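Local coordinates for protein chromatin structure-remodeling complex subunit RSC2 (PDB 4BB7) that serves as a subunit of the yeast RSC chromatin-remodelling complex, which positions nucleosomes and transfers histone octamers to naked DNA in an ATP-dependent reaction, and contributes a histone H3-binding BAH domain, at residues 43-51 with 62-71; 179-190 with 204-212. One frame throughout, in Å; residues are numbered along the deposited sequence.

Contact 1 of 2, residues 43-51 with 62-71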
loop_
_atom_site.group_PDB
_atom_site.type_symbol
_atom_site.label_atom_id
_atom_site.label_comp_id
_atom_site.label_asym_id
_atom_site.label_seq_id
_atom_site.Cartn_x
_atom_site.Cartn_y
_atom_site.Cartn_z
ATOM N N LYS A 43 3.221 -23.673 2.694
ATOM C CA LYS A 43 4.095 -23.130 3.725
ATOM C C LYS A 43 3.794 -21.644 3.910
ATOM O O LYS A 43 4.548 -20.781 3.453
ATOM C CB LYS A 43 5.563 -23.362 3.364
ATOM C CG LYS A 43 6.444 -23.660 4.561
ATOM C CD LYS A 43 7.647 -24.497 4.168
ATOM C CE LYS A 43 8.556 -23.753 3.204
ATOM N NZ LYS A 43 9.799 -24.526 2.916
ATOM N N PRO A 44 2.679 -21.346 4.591
ATOM C CA PRO A 44 2.109 -20.001 4.715
ATOM C C PRO A 44 3.043 -18.965 5.342
ATOM O O PRO A 44 3.889 -19.295 6.173
ATOM C CB PRO A 44 0.893 -20.221 5.620
ATOM C CG PRO A 44 0.562 -21.663 5.464
ATOM C CD PRO A 44 1.874 -22.350 5.303
ATOM N N ILE A 45 2.877 -17.714 4.925
ATOM C CA ILE A 45 3.554 -16.592 5.551
ATOM C C ILE A 45 3.052 -16.461 6.976
ATOM O O ILE A 45 1.846 -16.398 7.205
ATOM C CB ILE A 45 3.221 -15.267 4.835
ATOM C CG1 ILE A 45 3.510 -15.363 3.335
ATOM C CG2 ILE A 45 3.979 -14.109 5.467
ATOM C CD1 ILE A 45 3.062 -14.139 2.553
ATOM N N VAL A 46 3.964 -16.422 7.939
ATOM C CA VAL A 46 3.562 -16.126 9.302
ATOM C C VAL A 46 3.575 -14.616 9.501
ATOM O O VAL A 46 4.580 -13.959 9.236
ATOM C CB VAL A 46 4.476 -16.796 10.329
ATOM C CG1 VAL A 46 3.958 -16.535 11.732
ATOM C CG2 VAL A 46 4.559 -18.289 10.062
ATOM N N GLY A 47 2.451 -14.068 9.950
ATOM C CA GLY A 47 2.331 -12.636 10.149
ATOM C C GLY A 47 1.438 -12.261 11.315
ATOM O O GLY A 47 0.709 -13.096 11.849
ATOM N N GLN A 48 1.510 -10.997 11.720
ATOM C CA GLN A 48 0.629 -10.468 12.754
ATOM C C GLN A 48 -0.149 -9.273 12.210
ATOM O O GLN A 48 0.429 -8.381 11.593
ATOM C CB GLN A 48 1.424 -10.057 13.994
ATOM C CG GLN A 48 0.557 -9.486 15.110
ATOM C CD GLN A 48 1.342 -9.159 16.366
ATOM O OE1 GLN A 48 2.530 -8.849 16.310
ATOM N NE2 GLN A 48 0.674 -9.229 17.510
ATOM N N ILE A 49 -1.458 -9.257 12.442
ATOM C CA ILE A 49 -2.310 -8.190 11.923
ATOM C C ILE A 49 -2.134 -6.848 12.646
ATOM O O ILE A 49 -2.449 -6.720 13.827
ATOM C CB ILE A 49 -3.787 -8.599 11.963
ATOM C CG1 ILE A 49 -3.992 -9.881 11.152
ATOM C CG2 ILE A 49 -4.663 -7.475 11.431
ATOM C CD1 ILE A 49 -5.346 -10.525 11.348
ATOM N N PHE A 50 -1.635 -5.850 11.926
ATOM C CA PHE A 50 -1.438 -4.520 12.501
ATOM C C PHE A 50 -2.625 -3.583 12.274
ATOM O O PHE A 50 -2.860 -2.675 13.071
ATOM C CB PHE A 50 -0.159 -3.877 11.963
ATOM C CG PHE A 50 1.067 -4.198 12.763
ATOM C CD1 PHE A 50 1.590 -5.485 12.774
ATOM C CD2 PHE A 50 1.709 -3.211 13.497
ATOM C CE1 PHE A 50 2.729 -5.781 13.510
ATOM C CE2 PHE A 50 2.843 -3.499 14.233
ATOM C CZ PHE A 50 3.353 -4.787 14.240
ATOM N N ARG A 51 -3.360 -3.786 11.184
ATOM C CA ARG A 51 -4.552 -2.981 10.933
ATOM C C ARG A 51 -5.443 -3.575 9.843
ATOM O O ARG A 51 -4.985 -4.351 9.006
ATOM C CB ARG A 51 -4.180 -1.530 10.598
ATOM C CG ARG A 51 -3.828 -1.294 9.146
ATOM C CD ARG A 51 -3.534 0.174 8.874
ATOM N NE ARG A 51 -3.359 0.437 7.447
ATOM C CZ ARG A 51 -2.192 0.376 6.812
ATOM N NH1 ARG A 51 -1.087 0.062 7.482
ATOM N NH2 ARG A 51 -2.129 0.628 5.508
ATOM N N LEU A 62 -5.879 -5.844 5.068
ATOM C CA LEU A 62 -5.162 -5.876 6.332
ATOM C C LEU A 62 -3.692 -5.556 6.108
ATOM O O LEU A 62 -3.170 -5.702 5.001
ATOM C CB LEU A 62 -5.317 -7.244 7.001
ATOM C CG LEU A 62 -4.841 -8.480 6.234
ATOM C CD1 LEU A 62 -3.326 -8.632 6.333
ATOM C CD2 LEU A 62 -5.534 -9.728 6.763
ATOM N N ASN A 63 -3.026 -5.109 7.165
ATOM C CA ASN A 63 -1.592 -4.897 7.114
ATOM C C ASN A 63 -0.875 -5.778 8.130
ATOM O O ASN A 63 -1.029 -5.607 9.344
ATOM C CB ASN A 63 -1.257 -3.425 7.344
ATOM C CG ASN A 63 0.228 -3.152 7.266
ATOM O OD1 ASN A 63 0.953 -3.334 8.243
ATOM N ND2 ASN A 63 0.693 -2.720 6.098
ATOM N N ALA A 64 -0.093 -6.729 7.630
ATOM C CA ALA A 64 0.613 -7.665 8.497
ATOM C C ALA A 64 2.129 -7.471 8.457
ATOM O O ALA A 64 2.696 -7.136 7.416
ATOM C CB ALA A 64 0.250 -9.095 8.128
ATOM N N CYS A 65 2.775 -7.671 9.603
ATOM C CA CYS A 65 4.229 -7.683 9.674
ATOM C C CYS A 65 4.734 -9.103 9.446
ATOM O O CYS A 65 4.450 -10.006 10.234
ATOM C CB CYS A 65 4.718 -7.165 11.025
ATOM S SG CYS A 65 6.530 -7.051 11.169
ATOM N N TRP A 66 5.483 -9.295 8.364
ATOM C CA TRP A 66 5.964 -10.619 7.990
ATOM C C TRP A 66 7.022 -11.154 8.943
ATOM O O TRP A 66 7.815 -10.397 9.502
ATOM C CB TRP A 66 6.518 -10.610 6.562
ATOM C CG TRP A 66 5.461 -10.544 5.501
ATOM C CD1 TRP A 66 4.110 -10.590 5.685
ATOM C CD2 TRP A 66 5.670 -10.418 4.090
ATOM N NE1 TRP A 66 3.464 -10.502 4.474
ATOM C CE2 TRP A 66 4.399 -10.397 3.479
ATOM C CE3 TRP A 66 6.809 -10.324 3.283
ATOM C CZ2 TRP A 66 4.234 -10.285 2.100
ATOM C CZ3 TRP A 66 6.643 -10.215 1.913
ATOM C CH2 TRP A 66 5.364 -10.196 1.336
ATOM N N TYR A 67 7.016 -12.469 9.125
ATOM C CA TYR A 67 8.056 -13.166 9.867
ATOM C C TYR A 67 8.571 -14.314 9.009
ATOM O O TYR A 67 7.805 -15.195 8.620
ATOM C CB TYR A 67 7.511 -13.702 11.192
ATOM C CG TYR A 67 7.256 -12.638 12.235
ATOM C CD1 TYR A 67 6.318 -11.633 12.019
ATOM C CD2 TYR A 67 7.937 -12.649 13.445
ATOM C CE1 TYR A 67 6.076 -10.661 12.972
ATOM C CE2 TYR A 67 7.699 -11.682 14.407
ATOM C CZ TYR A 67 6.769 -10.691 14.163
ATOM O OH TYR A 67 6.534 -9.732 15.116
ATOM N N TYR A 68 9.862 -14.297 8.705
ATOM C CA TYR A 68 10.451 -15.299 7.824
ATOM C C TYR A 68 10.706 -16.624 8.534
ATOM O O TYR A 68 10.864 -16.669 9.755
ATOM C CB TYR A 68 11.763 -14.786 7.224
ATOM C CG TYR A 68 11.597 -13.708 6.178
ATOM C CD1 TYR A 68 10.339 -13.372 5.688
ATOM C CD2 TYR A 68 12.698 -13.035 5.668
ATOM C CE1 TYR A 68 10.185 -12.389 4.725
ATOM C CE2 TYR A 68 12.555 -12.051 4.706
ATOM C CZ TYR A 68 11.297 -11.730 4.238
ATOM O OH TYR A 68 11.151 -10.750 3.282
ATOM N N ARG A 69 10.736 -17.702 7.760
ATOM C CA ARG A 69 11.212 -18.981 8.257
ATOM C C ARG A 69 12.680 -19.075 7.863
ATOM O O ARG A 69 13.126 -18.349 6.975
ATOM C CB ARG A 69 10.425 -20.134 7.637
ATOM C CG ARG A 69 8.915 -20.006 7.739
ATOM C CD ARG A 69 8.248 -21.175 7.034
ATOM N NE ARG A 69 6.798 -21.034 6.940
ATOM C CZ ARG A 69 5.931 -21.696 7.699
ATOM N NH1 ARG A 69 6.363 -22.547 8.619
ATOM N NH2 ARG A 69 4.630 -21.508 7.538
ATOM N N PRO A 70 13.439 -19.967 8.522
ATOM C CA PRO A 70 14.882 -20.088 8.276
ATOM C C PRO A 70 15.232 -20.207 6.791
ATOM O O PRO A 70 16.100 -19.481 6.299
ATOM C CB PRO A 70 15.248 -21.380 9.007
ATOM C CG PRO A 70 14.239 -21.482 10.108
ATOM C CD PRO A 70 12.966 -20.927 9.537
ATOM N N GLU A 71 14.562 -21.112 6.087
ATOM C CA GLU A 71 14.850 -21.346 4.674
ATOM C C GLU A 71 14.674 -20.083 3.838
ATOM O O GLU A 71 15.111 -20.024 2.689
ATOM C CB GLU A 71 13.958 -22.456 4.119
ATOM C CG GLU A 71 12.466 -22.165 4.215
ATOM C CD GLU A 71 11.825 -22.741 5.472
ATOM O OE1 GLU A 71 12.544 -22.972 6.470
ATOM O OE2 GLU A 71 10.594 -22.971 5.457
HETATM O O HOH W 1 4.793 -7.831 15.139
#
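Strands 45-51 and 62-68 are the antiparallel arms of a beta hairpin in the BAH domain, their axes approaching to 4.5 Å, and F50 and R51 both face N63 in a classic beta bulge. The evidence is N63 O, which accepts a 2.7 Å bond from F50 N and a weak one from R51 N, while N63 N donates to R51 O. Beside the bulge N63 CB lies over one face of the R51 guanidinium, and the amide beyond it is turned 19° from the guanidinium plane, with N63 CG 3.5 Å from R51 NH1. The amide nitrogen is fixed by D94, and R51 itself makes a cation-pi contact with W53 of the second subunit.

On the other side of the sheet I45 CG2, anti to its own backbone N, sits over the five-membered ring of W66, 3.8 Å from its centroid; H95 holds the indole NE1. On the face that carries N63, a water joins Y67 OH to Q48 OE1, whose amide NE2 goes to G30 O. Toward the open end of the hairpin, K43 CG and V46 CG2 lie over opposite faces of the R69 guanidinium. Its NH2 meets P44 O at 2.7 Å, in the carbonyl plane on a lone pair, with an N-H...O angle of 156°.

Contact 2 of 2, residues 179-190 with 204-212; sequences LPANATPHDRVP and GAVYMRPKM
D187 O is gripped end-on by two nitrogens of R209, NH2 at 2.7 Å and NH1 at 2.8 Å, with the oxygen only 5° out of the guanidinium plane. This fork ties an irregular loop, which includes a type I beta turn from P180 to A183, to the segment carrying the short, weakly bonded strand 206-207. The R209 chain is bent at chi2 (-64°), bringing the guanidinium to the edge of the Y207 ring, with Y207 CE2 3.4 Å above the guanidinium plane, over its centre. The loop backbone has its own brace at T184, where N and OG1 donate to OD2 and OD1 of D187, both meeting the carboxylate from above its plane. A leucine in place of R209 would probably leave D187 O without NH1 and NH2 as donors and the backbone around D187 less firmly tied to the 204-212 segment.

The apolar contacts flank this fork. P190 CD reaches Y207 CD1 at 3.5 Å, crossing the tyrosine side chain at about a right angle, and V189 CG1 approaches CE1 of the same ring. The M208 methyl, CE, touches L179 CD2 and A183 CB, each at 3.6 Å, so the methyl meets the residue before the turn and the turn's last residue. P185 CB packs on P210 CD. A water completes the join, accepting from M208 N and donating to T184 O at 3.1 Å.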
loop_
_atom_site.group_PDB
_atom_site.type_symbol
_atom_site.label_atom_id
_atom_site.label_comp_id
_atom_site.label_asym_id
_atom_site.label_seq_id
_atom_site.Cartn_x
_atom_site.Cartn_y
_atom_site.Cartn_z
ATOM N N LEU A 179 24.969 -24.721 -0.071
ATOM C CA LEU A 179 26.307 -24.146 0.002
ATOM C C LEU A 179 27.079 -24.448 -1.275
ATOM O O LEU A 179 27.255 -25.610 -1.636
ATOM C CB LEU A 179 27.072 -24.686 1.213
ATOM C CG LEU A 179 28.439 -24.039 1.461
ATOM C CD1 LEU A 179 28.286 -22.550 1.720
ATOM C CD2 LEU A 179 29.160 -24.708 2.619
ATOM N N PRO A 180 27.535 -23.397 -1.969
ATOM C CA PRO A 180 28.356 -23.548 -3.175
ATOM C C PRO A 180 29.534 -24.483 -2.916
ATOM O O PRO A 180 30.010 -24.575 -1.782
ATOM C CB PRO A 180 28.861 -22.129 -3.426
ATOM C CG PRO A 180 27.806 -21.251 -2.839
ATOM C CD PRO A 180 27.296 -21.984 -1.630
ATOM N N ALA A 181 29.997 -25.169 -3.956
ATOM C CA ALA A 181 31.070 -26.151 -3.811
ATOM C C ALA A 181 32.441 -25.505 -3.614
ATOM O O ALA A 181 33.392 -26.170 -3.205
ATOM C CB ALA A 181 31.093 -27.091 -5.007
ATOM N N ASN A 182 32.542 -24.211 -3.901
ATOM C CA ASN A 182 33.813 -23.505 -3.770
ATOM C C ASN A 182 33.792 -22.421 -2.695
ATOM O O ASN A 182 34.554 -21.459 -2.755
ATOM C CB ASN A 182 34.231 -22.903 -5.113
ATOM C CG ASN A 182 33.335 -21.758 -5.544
ATOM O OD1 ASN A 182 32.127 -21.765 -5.296
ATOM N ND2 ASN A 182 33.928 -20.759 -6.187
ATOM N N ALA A 183 32.918 -22.586 -1.709
ATOM C CA ALA A 183 32.780 -21.614 -0.632
ATOM C C ALA A 183 34.056 -21.466 0.197
ATOM O O ALA A 183 34.840 -22.403 0.322
ATOM C CB ALA A 183 31.608 -21.992 0.265
ATOM N N THR A 184 34.256 -20.277 0.756
ATOM C CA THR A 184 35.357 -20.023 1.682
ATOM C C THR A 184 34.839 -19.208 2.863
ATOM O O THR A 184 33.722 -18.686 2.818
ATOM C CB THR A 184 36.516 -19.250 1.014
ATOM O OG1 THR A 184 36.058 -17.957 0.605
ATOM C CG2 THR A 184 37.051 -20.005 -0.192
ATOM N N PRO A 185 35.648 -19.103 3.927
ATOM C CA PRO A 185 35.265 -18.323 5.108
ATOM C C PRO A 185 35.334 -16.813 4.868
ATOM O O PRO A 185 35.047 -16.045 5.787
ATOM C CB PRO A 185 36.312 -18.732 6.154
ATOM C CG PRO A 185 36.907 -19.998 5.640
ATOM C CD PRO A 185 36.884 -19.863 4.157
ATOM N N HIS A 186 35.705 -16.396 3.662
ATOM C CA HIS A 186 35.792 -14.973 3.354
ATOM C C HIS A 186 35.003 -14.563 2.109
ATOM O O HIS A 186 35.272 -13.520 1.513
ATOM C CB HIS A 186 37.252 -14.534 3.218
ATOM C CG HIS A 186 37.975 -15.185 2.081
ATOM N ND1 HIS A 186 38.927 -16.164 2.267
ATOM C CD2 HIS A 186 37.886 -14.995 0.743
ATOM C CE1 HIS A 186 39.393 -16.549 1.093
ATOM N NE2 HIS A 186 38.779 -15.856 0.152
ATOM N N ASP A 187 34.027 -15.377 1.717
ATOM C CA ASP A 187 33.151 -15.004 0.613
ATOM C C ASP A 187 32.110 -13.981 1.064
ATOM O O ASP A 187 31.660 -14.003 2.211
ATOM C CB ASP A 187 32.470 -16.235 0.021
ATOM C CG ASP A 187 33.448 -17.161 -0.672
ATOM O OD1 ASP A 187 34.465 -16.665 -1.208
ATOM O OD2 ASP A 187 33.202 -18.385 -0.678
ATOM N N ARG A 188 31.741 -13.079 0.158
ATOM C CA ARG A 188 30.755 -12.050 0.467
ATOM C C ARG A 188 29.394 -12.654 0.778
ATOM O O ARG A 188 29.046 -13.726 0.279
ATOM C CB ARG A 188 30.636 -11.058 -0.688
ATOM C CG ARG A 188 31.796 -10.084 -0.773
ATOM C CD ARG A 188 31.805 -9.348 -2.094
ATOM N NE ARG A 188 32.829 -8.309 -2.135
ATOM C CZ ARG A 188 33.174 -7.651 -3.236
ATOM N NH1 ARG A 188 32.581 -7.932 -4.391
ATOM N NH2 ARG A 188 34.116 -6.716 -3.186
ATOM N N VAL A 189 28.631 -11.962 1.617
ATOM C CA VAL A 189 27.289 -12.396 1.966
ATOM C C VAL A 189 26.424 -12.390 0.720
ATOM O O VAL A 189 26.286 -11.357 0.067
ATOM C CB VAL A 189 26.653 -11.466 3.008
ATOM C CG1 VAL A 189 25.324 -12.042 3.488
ATOM C CG2 VAL A 189 27.607 -11.254 4.176
ATOM N N PRO A 190 25.834 -13.548 0.390
ATOM C CA PRO A 190 25.026 -13.742 -0.818
ATOM C C PRO A 190 23.623 -13.163 -0.677
ATOM O O PRO A 190 23.189 -12.852 0.432
ATOM C CB PRO A 190 24.947 -15.264 -0.930
ATOM C CG PRO A 190 24.980 -15.725 0.486
ATOM C CD PRO A 190 25.899 -14.770 1.212
ATOM N N GLY A 204 16.372 -18.642 0.688
ATOM C CA GLY A 204 17.518 -17.851 1.093
ATOM C C GLY A 204 18.817 -18.517 0.686
ATOM O O GLY A 204 18.815 -19.483 -0.077
ATOM N N ALA A 205 19.932 -18.004 1.196
ATOM C CA ALA A 205 21.241 -18.550 0.859
ATOM C C ALA A 205 22.075 -18.794 2.107
ATOM O O ALA A 205 21.779 -18.262 3.180
ATOM C CB ALA A 205 21.977 -17.621 -0.093
ATOM N N VAL A 206 23.122 -19.600 1.956
ATOM C CA VAL A 206 24.041 -19.866 3.053
ATOM C C VAL A 206 25.480 -19.613 2.625
ATOM O O VAL A 206 25.835 -19.806 1.463
ATOM C CB VAL A 206 23.904 -21.307 3.573
ATOM C CG1 VAL A 206 22.533 -21.519 4.194
ATOM C CG2 VAL A 206 24.144 -22.298 2.452
ATOM N N TYR A 207 26.303 -19.173 3.570
ATOM C CA TYR A 207 27.708 -18.910 3.297
ATOM C C TYR A 207 28.601 -19.345 4.463
ATOM O O TYR A 207 28.111 -19.713 5.529
ATOM C CB TYR A 207 27.918 -17.432 2.976
ATOM C CG TYR A 207 27.553 -16.495 4.103
ATOM C CD1 TYR A 207 26.225 -16.239 4.414
ATOM C CD2 TYR A 207 28.535 -15.856 4.846
ATOM C CE1 TYR A 207 25.884 -15.379 5.438
ATOM C CE2 TYR A 207 28.205 -14.990 5.872
ATOM C CZ TYR A 207 26.876 -14.759 6.163
ATOM O OH TYR A 207 26.537 -13.904 7.185
ATOM N N MET A 208 29.912 -19.298 4.255
ATOM C CA MET A 208 30.861 -19.776 5.257
ATOM C C MET A 208 31.487 -18.625 6.048
ATOM O O MET A 208 31.623 -17.511 5.546
ATOM C CB MET A 208 31.951 -20.628 4.593
ATOM C CG MET A 208 32.466 -21.784 5.453
ATOM S SD MET A 208 33.599 -22.899 4.588
ATOM C CE MET A 208 32.504 -23.648 3.388
ATOM N N ARG A 209 31.863 -18.903 7.291
ATOM C CA ARG A 209 32.511 -17.909 8.138
ATOM C C ARG A 209 33.388 -18.588 9.183
ATOM O O ARG A 209 33.089 -19.696 9.628
ATOM C CB ARG A 209 31.466 -17.025 8.828
ATOM C CG ARG A 209 30.910 -15.903 7.962
ATOM C CD ARG A 209 31.997 -14.897 7.591
ATOM N NE ARG A 209 31.511 -13.861 6.682
ATOM C CZ ARG A 209 31.503 -13.969 5.356
ATOM N NH1 ARG A 209 31.952 -15.072 4.774
ATOM N NH2 ARG A 209 31.042 -12.974 4.611
ATOM N N PRO A 210 34.487 -17.935 9.575
ATOM C CA PRO A 210 35.295 -18.511 10.656
ATOM C C PRO A 210 34.476 -18.644 11.939
ATOM O O PRO A 210 33.688 -17.760 12.271
ATOM C CB PRO A 210 36.434 -17.497 10.833
ATOM C CG PRO A 210 35.987 -16.256 10.110
ATOM C CD PRO A 210 35.084 -16.713 9.014
ATOM N N LYS A 211 34.656 -19.752 12.646
ATOM C CA LYS A 211 33.892 -20.016 13.856
ATOM C C LYS A 211 34.432 -19.233 15.050
ATOM O O LYS A 211 35.587 -18.812 15.057
ATOM C CB LYS A 211 33.884 -21.518 14.160
ATOM C CG LYS A 211 35.264 -22.124 14.359
ATOM C CD LYS A 211 35.699 -22.061 15.816
ATOM C CE LYS A 211 37.111 -22.596 15.983
ATOM N NZ LYS A 211 37.534 -22.658 17.411
ATOM N N MET A 212 33.590 -19.049 16.060
ATOM C CA MET A 212 33.949 -18.256 17.227
ATOM C C MET A 212 33.998 -19.117 18.482
ATOM O O MET A 212 33.476 -20.232 18.498
ATOM C CB MET A 212 32.941 -17.126 17.407
ATOM C CG MET A 212 31.500 -17.571 17.259
ATOM S SD MET A 212 30.375 -16.182 17.040
ATOM C CE MET A 212 31.178 -15.318 15.692
HETATM O O HOH W 2 30.895 -18.801 1.640
#

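Overall arrangement
The two contacts follow one another along the chain, contact 1 closing before contact 2 opens, and their centres are 28 Å apart. They differ in burial: contact 1 is a buried hairpin pairing with its centre about 9 Å from the centre of the chain, whereas contact 2 is a surface contact with its centre about 22 Å from that point. They nevertheless meet directly, since E71 O at the end of contact 1 lies 2.7 Å from G204 N of contact 2, a probable hydrogen bond. Just beyond E71, strand 75-76 pairs in parallel with 206-207, with backbone bonds joining A205 to H75 and Y207 to V77, so the chain leaving the hairpin supplies strand 75-76, and its partner 206-207 in turn packs against the 179-190 loop.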